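Long-range contact in transcriptional protein SWT1 (Saccharomyces cerevisiae, PDB 4PQZ), which acts in transcription, probably as an activator, interacts with the TREX complex and RNA polymerase II, and as a whole protein has RNA endonuclease activity, this piece being its C-terminal domain: residues Ile79-Trp90 and Lys105-Lys116. Sequence-based numbering, arbitrary orientation.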
ATOM      1  N   ILE A  79       5.625  -0.846  -6.445  1.00 63.85           N
ATOM      2  CA  ILE A  79       5.516  -0.949  -5.000  1.00 55.68           C
ATOM      3  C   ILE A  79       6.874  -0.629  -4.390  1.00 57.69           C
ATOM      4  O   ILE A  79       6.954  -0.060  -3.302  1.00 50.54           O
ATOM      5  CB  ILE A  79       4.967  -2.329  -4.597  1.00 50.22           C
ATOM      6  CG1 ILE A  79       3.491  -2.404  -4.989  1.00 52.62           C
ATOM      7  CG2 ILE A  79       5.156  -2.608  -3.097  1.00 47.07           C
ATOM      8  CD1 ILE A  79       2.852  -3.779  -4.809  1.00 56.49           C
ATOM      9  N   GLU A  80       7.938  -0.963  -5.121  1.00 63.01           N
ATOM     10  CA  GLU A  80       9.301  -0.616  -4.712  1.00 72.82           C
ATOM     11  C   GLU A  80       9.554   0.897  -4.603  1.00 52.12           C
ATOM     12  O   GLU A  80      10.185   1.338  -3.655  1.00 44.53           O
ATOM     13  CB  GLU A  80      10.346  -1.261  -5.633  1.00 75.91           C
ATOM     14  CG  GLU A  80      11.786  -0.971  -5.221  1.00 80.49           C
ATOM     15  CD  GLU A  80      12.676  -2.198  -5.304  1.00 96.90           C
ATOM     16  OE1 GLU A  80      12.617  -2.918  -6.328  1.00 90.47           O
ATOM     17  OE2 GLU A  80      13.434  -2.443  -4.337  1.00107.43           O
ATOM     18  N   ASN A  81       9.071   1.673  -5.577  1.00 43.09           N
ATOM     19  CA  ASN A  81       9.091   3.137  -5.488  1.00 42.07           C
ATOM     20  C   ASN A  81       8.370   3.665  -4.254  1.00 49.89           C
ATOM     21  O   ASN A  81       8.890   4.525  -3.536  1.00 60.89           O
ATOM     22  CB  ASN A  81       8.441   3.765  -6.717  1.00 45.06           C
ATOM     23  CG  ASN A  81       9.227   3.531  -7.976  1.00 60.25           C
ATOM     24  OD1 ASN A  81      10.448   3.350  -7.941  1.00 70.76           O
ATOM     25  ND2 ASN A  81       8.529   3.532  -9.113  1.00 61.22           N
ATOM     26  N   ALA A  82       7.170   3.142  -4.016  1.00 35.21           N
ATOM     27  CA  ALA A  82       6.370   3.531  -2.859  1.00 32.48           C
ATOM     28  C   ALA A  82       7.114   3.267  -1.554  1.00 43.95           C
ATOM     29  O   ALA A  82       7.218   4.144  -0.697  1.00 44.32           O
ATOM     30  CB  ALA A  82       5.038   2.803  -2.882  1.00 55.46           C
ATOM     31  N   SER A  83       7.633   2.053  -1.418  1.00 49.24           N
ATOM     32  CA  SER A  83       8.412   1.650  -0.253  1.00 52.18           C
ATOM     33  C   SER A  83       9.601   2.577  -0.023  1.00 48.73           C
ATOM     34  O   SER A  83       9.837   3.057   1.091  1.00 46.38           O
ATOM     35  CB  SER A  83       8.918   0.220  -0.433  1.00 50.98           C
ATOM     36  OG  SER A  83       9.713  -0.150   0.669  1.00 61.69           O
ATOM     37  N   ASN A  84      10.342   2.836  -1.092  1.00 35.75           N
ATOM     38  CA  ASN A  84      11.459   3.794  -1.048  1.00 46.63           C
ATOM     39  C   ASN A  84      11.009   5.189  -0.558  1.00 51.61           C
ATOM     40  O   ASN A  84      11.663   5.805   0.291  1.00 41.05           O
ATOM     41  CB  ASN A  84      12.170   3.869  -2.415  1.00 50.28           C
ATOM     42  CG  ASN A  84      13.220   4.978  -2.471  1.00 69.33           C
ATOM     43  OD1 ASN A  84      14.053   5.103  -1.565  1.00 78.48           O
ATOM     44  ND2 ASN A  84      13.172   5.802  -3.529  1.00 66.65           N
ATOM     45  N   TYR A  85       9.874   5.673  -1.057  1.00 48.22           N
ATOM     46  CA  TYR A  85       9.275   6.903  -0.514  1.00 49.35           C
ATOM     47  C   TYR A  85       8.928   6.866   0.984  1.00 50.08           C
ATOM     48  O   TYR A  85       9.164   7.845   1.699  1.00 50.44           O
ATOM     49  CB  TYR A  85       8.061   7.338  -1.335  1.00 43.99           C
ATOM     50  CG  TYR A  85       8.451   8.105  -2.570  1.00 47.46           C
ATOM     51  CD1 TYR A  85       9.398   9.133  -2.511  1.00 51.45           C
ATOM     52  CD2 TYR A  85       7.913   7.778  -3.802  1.00 47.75           C
ATOM     53  CE1 TYR A  85       9.772   9.815  -3.647  1.00 43.45           C
ATOM     54  CE2 TYR A  85       8.275   8.456  -4.935  1.00 48.60           C
ATOM     55  CZ  TYR A  85       9.199   9.472  -4.857  1.00 51.47           C
ATOM     56  OH  TYR A  85       9.531  10.130  -6.002  1.00 57.11           O
ATOM     57  N   ILE A  86       8.377   5.747   1.455  1.00 48.77           N
ATOM     58  CA  ILE A  86       8.082   5.603   2.881  1.00 40.02           C
ATOM     59  C   ILE A  86       9.369   5.616   3.678  1.00 40.77           C
ATOM     60  O   ILE A  86       9.456   6.283   4.716  1.00 42.84           O
ATOM     61  CB  ILE A  86       7.292   4.309   3.197  1.00 39.83           C
ATOM     62  CG1 ILE A  86       5.894   4.382   2.581  1.00 39.55           C
ATOM     63  CG2 ILE A  86       7.195   4.093   4.696  1.00 33.10           C
ATOM     64  CD1 ILE A  86       5.122   3.079   2.699  1.00 39.43           C
ATOM     65  N   TYR A  87      10.361   4.869   3.185  1.00 38.23           N
ATOM     66  CA  TYR A  87      11.749   4.914   3.698  1.00 47.72           C
ATOM     67  C   TYR A  87      12.400   6.320   3.737  1.00 37.57           C
ATOM     68  O   TYR A  87      12.905   6.761   4.775  1.00 47.25           O
ATOM     69  CB  TYR A  87      12.646   3.987   2.868  1.00 45.83           C
ATOM     70  CG  TYR A  87      13.990   3.742   3.499  1.00 52.55           C
ATOM     71  CD1 TYR A  87      14.157   2.737   4.460  1.00 46.34           C
ATOM     72  CD2 TYR A  87      15.103   4.522   3.156  1.00 53.42           C
ATOM     73  CE1 TYR A  87      15.402   2.511   5.054  1.00 55.36           C
ATOM     74  CE2 TYR A  87      16.352   4.301   3.746  1.00 52.94           C
ATOM     75  CZ  TYR A  87      16.494   3.296   4.692  1.00 64.50           C
ATOM     76  OH  TYR A  87      17.722   3.074   5.277  1.00 83.88           O
ATOM     77  N   LEU A  88      12.399   7.019   2.608  1.00 38.73           N
ATOM     78  CA  LEU A  88      13.085   8.331   2.519  1.00 45.66           C
ATOM     79  C   LEU A  88      12.438   9.396   3.384  1.00 51.47           C
ATOM     80  O   LEU A  88      13.118  10.275   3.901  1.00 49.26           O
ATOM     81  CB  LEU A  88      13.112   8.850   1.082  1.00 41.63           C
ATOM     82  CG  LEU A  88      14.091   8.176   0.133  1.00 65.34           C
ATOM     83  CD1 LEU A  88      13.935   8.803  -1.244  1.00 80.32           C
ATOM     84  CD2 LEU A  88      15.518   8.326   0.655  1.00 56.12           C
ATOM     85  N   PHE A  89      11.116   9.306   3.529  1.00 51.72           N
ATOM     86  CA  PHE A  89      10.350  10.317   4.243  1.00 46.35           C
ATOM     87  C   PHE A  89       9.865   9.827   5.597  1.00 39.93           C
ATOM     88  O   PHE A  89       8.922  10.386   6.160  1.00 49.46           O
ATOM     89  CB  PHE A  89       9.184  10.826   3.376  1.00 43.56           C
ATOM     90  CG  PHE A  89       9.639  11.663   2.208  1.00 35.61           C
ATOM     91  CD1 PHE A  89       9.927  13.016   2.374  1.00 40.03           C
ATOM     92  CD2 PHE A  89       9.802  11.097   0.954  1.00 35.26           C
ATOM     93  CE1 PHE A  89      10.367  13.794   1.307  1.00 47.47           C
ATOM     94  CE2 PHE A  89      10.252  11.878  -0.126  1.00 41.19           C
ATOM     95  CZ  PHE A  89      10.532  13.223   0.060  1.00 52.50           C
ATOM     96  N   TRP A  90      10.530   8.803   6.125  1.00 34.76           N
ATOM     97  CA  TRP A  90      10.105   8.157   7.370  1.00 43.30           C
ATOM     98  C   TRP A  90      10.076   9.109   8.562  1.00 43.22           C
ATOM     99  O   TRP A  90       9.041   9.302   9.210  1.00 50.25           O
ATOM    100  CB  TRP A  90      10.991   6.943   7.689  1.00 41.73           C
ATOM    101  CG  TRP A  90      10.567   6.176   8.943  1.00 40.57           C
ATOM    102  CD1 TRP A  90      11.153   6.231  10.189  1.00 39.85           C
ATOM    103  CD2 TRP A  90       9.478   5.255   9.062  1.00 46.53           C
ATOM    104  NE1 TRP A  90      10.495   5.399  11.062  1.00 36.47           N
ATOM    105  CE2 TRP A  90       9.470   4.780  10.398  1.00 41.81           C
ATOM    106  CE3 TRP A  90       8.509   4.780   8.167  1.00 41.96           C
ATOM    107  CZ2 TRP A  90       8.522   3.872  10.864  1.00 34.95           C
ATOM    108  CZ3 TRP A  90       7.585   3.860   8.627  1.00 39.01           C
ATOM    109  CH2 TRP A  90       7.591   3.422   9.962  1.00 34.90           C
ATOM    110  N   LYS A 105      11.461   1.866  10.563  1.00 38.79           N
ATOM    111  CA  LYS A 105      12.055   2.406   9.339  1.00 39.84           C
ATOM    112  C   LYS A 105      12.649   1.333   8.430  1.00 41.50           C
ATOM    113  O   LYS A 105      12.297   1.244   7.257  1.00 39.58           O
ATOM    114  CB  LYS A 105      13.121   3.456   9.695  1.00 43.85           C
ATOM    115  CG  LYS A 105      13.983   3.939   8.509  1.00 57.31           C
ATOM    116  CD  LYS A 105      14.767   5.216   8.838  1.00 65.82           C
ATOM    117  CE  LYS A 105      15.799   5.567   7.763  1.00 73.33           C
ATOM    118  NZ  LYS A 105      15.196   5.863   6.433  1.00 77.54           N
ATOM    119  N   ASN A 106      13.528   0.505   8.991  1.00 49.32           N
ATOM    120  CA  ASN A 106      14.223  -0.546   8.239  1.00 51.90           C
ATOM    121  C   ASN A 106      13.349  -1.540   7.433  1.00 50.35           C
ATOM    122  O   ASN A 106      13.814  -2.143   6.465  1.00 51.72           O
ATOM    123  CB  ASN A 106      15.189  -1.286   9.168  1.00 50.47           C
ATOM    124  CG  ASN A 106      16.033  -2.310   8.436  1.00 82.47           C
ATOM    125  OD1 ASN A 106      17.009  -1.965   7.769  1.00101.61           O
ATOM    126  ND2 ASN A 106      15.659  -3.580   8.557  1.00 87.42           N
ATOM    127  N   GLU A 107      12.084  -1.695   7.821  1.00 52.75           N
ATOM    128  CA  GLU A 107      11.139  -2.553   7.094  1.00 42.56           C
ATOM    129  C   GLU A 107      10.964  -2.122   5.614  1.00 56.64           C
ATOM    130  O   GLU A 107      10.633  -2.948   4.743  1.00 42.40           O
ATOM    131  CB  GLU A 107       9.781  -2.553   7.821  1.00 59.52           C
ATOM    132  CG  GLU A 107       9.062  -3.921   7.909  1.00 71.59           C
ATOM    133  CD  GLU A 107       8.285  -4.249   6.648  1.00 71.49           C
ATOM    134  OE1 GLU A 107       7.988  -3.303   5.888  1.00 82.11           O
ATOM    135  OE2 GLU A 107       7.977  -5.439   6.408  1.00 55.53           O
ATOM    136  N   TRP A 108      11.181  -0.832   5.337  1.00 38.76           N
ATOM    137  CA  TRP A 108      10.942  -0.276   3.999  1.00 36.10           C
ATOM    138  C   TRP A 108      12.196  -0.148   3.147  1.00 40.52           C
ATOM    139  O   TRP A 108      12.132   0.267   1.994  1.00 44.52           O
ATOM    140  CB  TRP A 108      10.250   1.074   4.112  1.00 35.67           C
ATOM    141  CG  TRP A 108       9.021   0.975   4.951  1.00 42.22           C
ATOM    142  CD1 TRP A 108       8.870   1.402   6.235  1.00 36.90           C
ATOM    143  CD2 TRP A 108       7.787   0.352   4.585  1.00 39.05           C
ATOM    144  NE1 TRP A 108       7.614   1.128   6.678  1.00 40.82           N
ATOM    145  CE2 TRP A 108       6.925   0.475   5.692  1.00 40.63           C
ATOM    146  CE3 TRP A 108       7.315  -0.272   3.420  1.00 38.17           C
ATOM    147  CZ2 TRP A 108       5.617  -0.017   5.676  1.00 33.16           C
ATOM    148  CZ3 TRP A 108       6.000  -0.757   3.406  1.00 35.22           C
ATOM    149  CH2 TRP A 108       5.180  -0.637   4.528  1.00 35.48           C
ATOM    150  N   LYS A 109      13.330  -0.523   3.715  1.00 51.07           N
ATOM    151  CA  LYS A 109      14.597  -0.479   2.999  1.00 54.15           C
ATOM    152  C   LYS A 109      14.588  -1.440   1.807  1.00 50.65           C
ATOM    153  O   LYS A 109      15.016  -1.093   0.703  1.00 57.67           O
ATOM    154  CB  LYS A 109      15.736  -0.806   3.967  1.00 61.52           C
ATOM    155  CG  LYS A 109      17.132  -0.393   3.507  1.00 78.89           C
ATOM    156  CD  LYS A 109      18.059  -0.234   4.713  1.00 88.65           C
ATOM    157  CE  LYS A 109      19.476  -0.673   4.394  1.00 93.03           C
ATOM    158  NZ  LYS A 109      19.880  -0.239   3.035  1.00 93.31           N
ATOM    159  N   SER A 110      14.099  -2.652   2.040  1.00 50.71           N
ATOM    160  CA  SER A 110      13.987  -3.664   0.986  1.00 60.45           C
ATOM    161  C   SER A 110      12.912  -4.665   1.386  1.00 58.14           C
ATOM    162  O   SER A 110      13.139  -5.549   2.215  1.00 61.68           O
ATOM    163  CB  SER A 110      15.325  -4.386   0.747  1.00 58.09           C
ATOM    164  OG  SER A 110      15.297  -5.161  -0.452  1.00 50.29           O
ATOM    165  N   LEU A 111      11.732  -4.491   0.809  1.00 48.79           N
ATOM    166  CA  LEU A 111      10.619  -5.399   1.033  1.00 53.26           C
ATOM    167  C   LEU A 111      10.927  -6.761   0.437  1.00 58.75           C
ATOM    168  O   LEU A 111      11.578  -6.850  -0.608  1.00 53.37           O
ATOM    169  CB  LEU A 111       9.346  -4.862   0.371  1.00 47.13           C
ATOM    170  CG  LEU A 111       8.557  -3.711   0.988  1.00 47.65           C
ATOM    171  CD1 LEU A 111       7.368  -3.392   0.079  1.00 42.55           C
ATOM    172  CD2 LEU A 111       8.089  -4.092   2.391  1.00 45.48           C
ATOM    173  N   PRO A 112      10.447  -7.829   1.090  1.00 54.95           N
ATOM    174  CA  PRO A 112      10.493  -9.160   0.480  1.00 38.43           C
ATOM    175  C   PRO A 112       9.706  -9.156  -0.823  1.00 40.12           C
ATOM    176  O   PRO A 112       8.706  -8.450  -0.917  1.00 51.56           O
ATOM    177  CB  PRO A 112       9.787 -10.040   1.522  1.00 40.69           C
ATOM    178  CG  PRO A 112      10.028  -9.335   2.834  1.00 45.57           C
ATOM    179  CD  PRO A 112       9.917  -7.861   2.466  1.00 49.18           C
ATOM    180  N   THR A 113      10.152  -9.929  -1.805  1.00 43.80           N
ATOM    181  CA  THR A 113       9.505  -9.977  -3.114  1.00 57.78           C
ATOM    182  C   THR A 113       8.011 -10.362  -3.069  1.00 58.54           C
ATOM    183  O   THR A 113       7.235  -9.945  -3.935  1.00 54.62           O
ATOM    184  CB  THR A 113      10.270 -10.905  -4.098  1.00 86.62           C
ATOM    185  OG1 THR A 113      10.406 -12.212  -3.529  1.00 88.77           O
ATOM    186  CG2 THR A 113      11.662 -10.347  -4.391  1.00 94.56           C
ATOM    187  N   VAL A 114       7.606 -11.143  -2.067  1.00 52.42           N
ATOM    188  CA  VAL A 114       6.196 -11.531  -1.931  1.00 63.19           C
ATOM    189  C   VAL A 114       5.286 -10.305  -1.757  1.00 60.65           C
ATOM    190  O   VAL A 114       4.119 -10.304  -2.164  1.00 49.73           O
ATOM    191  CB  VAL A 114       5.959 -12.534  -0.762  1.00 40.12           C
ATOM    192  CG1 VAL A 114       6.252 -11.893   0.581  1.00 39.56           C
ATOM    193  CG2 VAL A 114       4.526 -13.068  -0.806  1.00 45.78           C
ATOM    194  N   LEU A 115       5.853  -9.258  -1.169  1.00 59.10           N
ATOM    195  CA  LEU A 115       5.148  -8.021  -0.901  1.00 48.23           C
ATOM    196  C   LEU A 115       5.288  -7.010  -2.046  1.00 51.06           C
ATOM    197  O   LEU A 115       4.542  -6.032  -2.105  1.00 53.06           O
ATOM    198  CB  LEU A 115       5.646  -7.423   0.419  1.00 41.06           C
ATOM    199  CG  LEU A 115       5.437  -8.320   1.644  1.00 42.78           C
ATOM    200  CD1 LEU A 115       6.007  -7.711   2.936  1.00 36.87           C
ATOM    201  CD2 LEU A 115       3.952  -8.676   1.799  1.00 46.32           C
ATOM    202  N   LYS A 116       6.222  -7.259  -2.966  1.00 71.32           N
ATOM    203  CA  LYS A 116       6.558  -6.293  -4.029  1.00 69.60           C
ATOM    204  C   LYS A 116       6.018  -6.644  -5.410  1.00 69.44           C
ATOM    205  O   LYS A 116       6.172  -5.859  -6.350  1.00 59.68           O
ATOM    206  CB  LYS A 116       8.075  -6.118  -4.153  1.00 51.27           C
ATOM    207  CG  LYS A 116       8.715  -5.442  -2.978  1.00 56.99           C
ATOM    208  CD  LYS A 116      10.148  -4.994  -3.281  1.00 61.79           C
ATOM    209  CE  LYS A 116      11.063  -6.155  -3.629  1.00 63.41           C
ATOM    210  NZ  LYS A 116      12.439  -5.949  -3.077  1.00 61.40           N
TER
HETATM  211  O   HOH W   1      11.507  -2.489  -1.699  1.00 50.21           O
HETATM  212  O   HOH W   2      11.189   3.266  13.536  1.00 44.17           O
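I79 opens the contact by setting its CG2 methyl against L111 CD1 and the carbonyl oxygen of L115, where helix 79-88 of this all-helical HEPN domain meets the connection 105-116. Helices 35-62 and 122-139 also touch the I79 side chain. One residue on, E80 OE2 reaches K116 NZ in a long salt bridge of 3.9 Å, and a water links the same carboxylate oxygen to L111 N; K116 NZ gives a shorter bond, 2.8 Å and in the carbonyl plane, to L111 O within its own segment. S83 carries its hydroxyl anti to the backbone N (chi1 178°), alongside the W108 indole edge, and OG donates to W108 O at 2.8 Å, tilted 24° from the carbonyl plane. I86 then covers one indole face of W108: CG2 stands 3.5 Å from the centroid of the five-membered ring, nearly on its normal, while E107 OE1 lies over the opposite face. Y87 is flanked by two lysines. K109 runs side by side with the phenol, its CD 3.4 Å from Y87 OH, and K105 swings its ammonium over the ring centre in a cation-pi contact, also donating weakly to Y87 O. W90, the first residue of helix 90-97, sets its six-membered ring obliquely to the W108 pyrrole, planes at 40°, with CZ3 touching NE1. With an alanine in its place, the K105 chain would probably be set free to turn and a gap opened beside the W108 pyrrole. K105 CB sits over the W90 five-membered ring, 3.6 Å from its centroid.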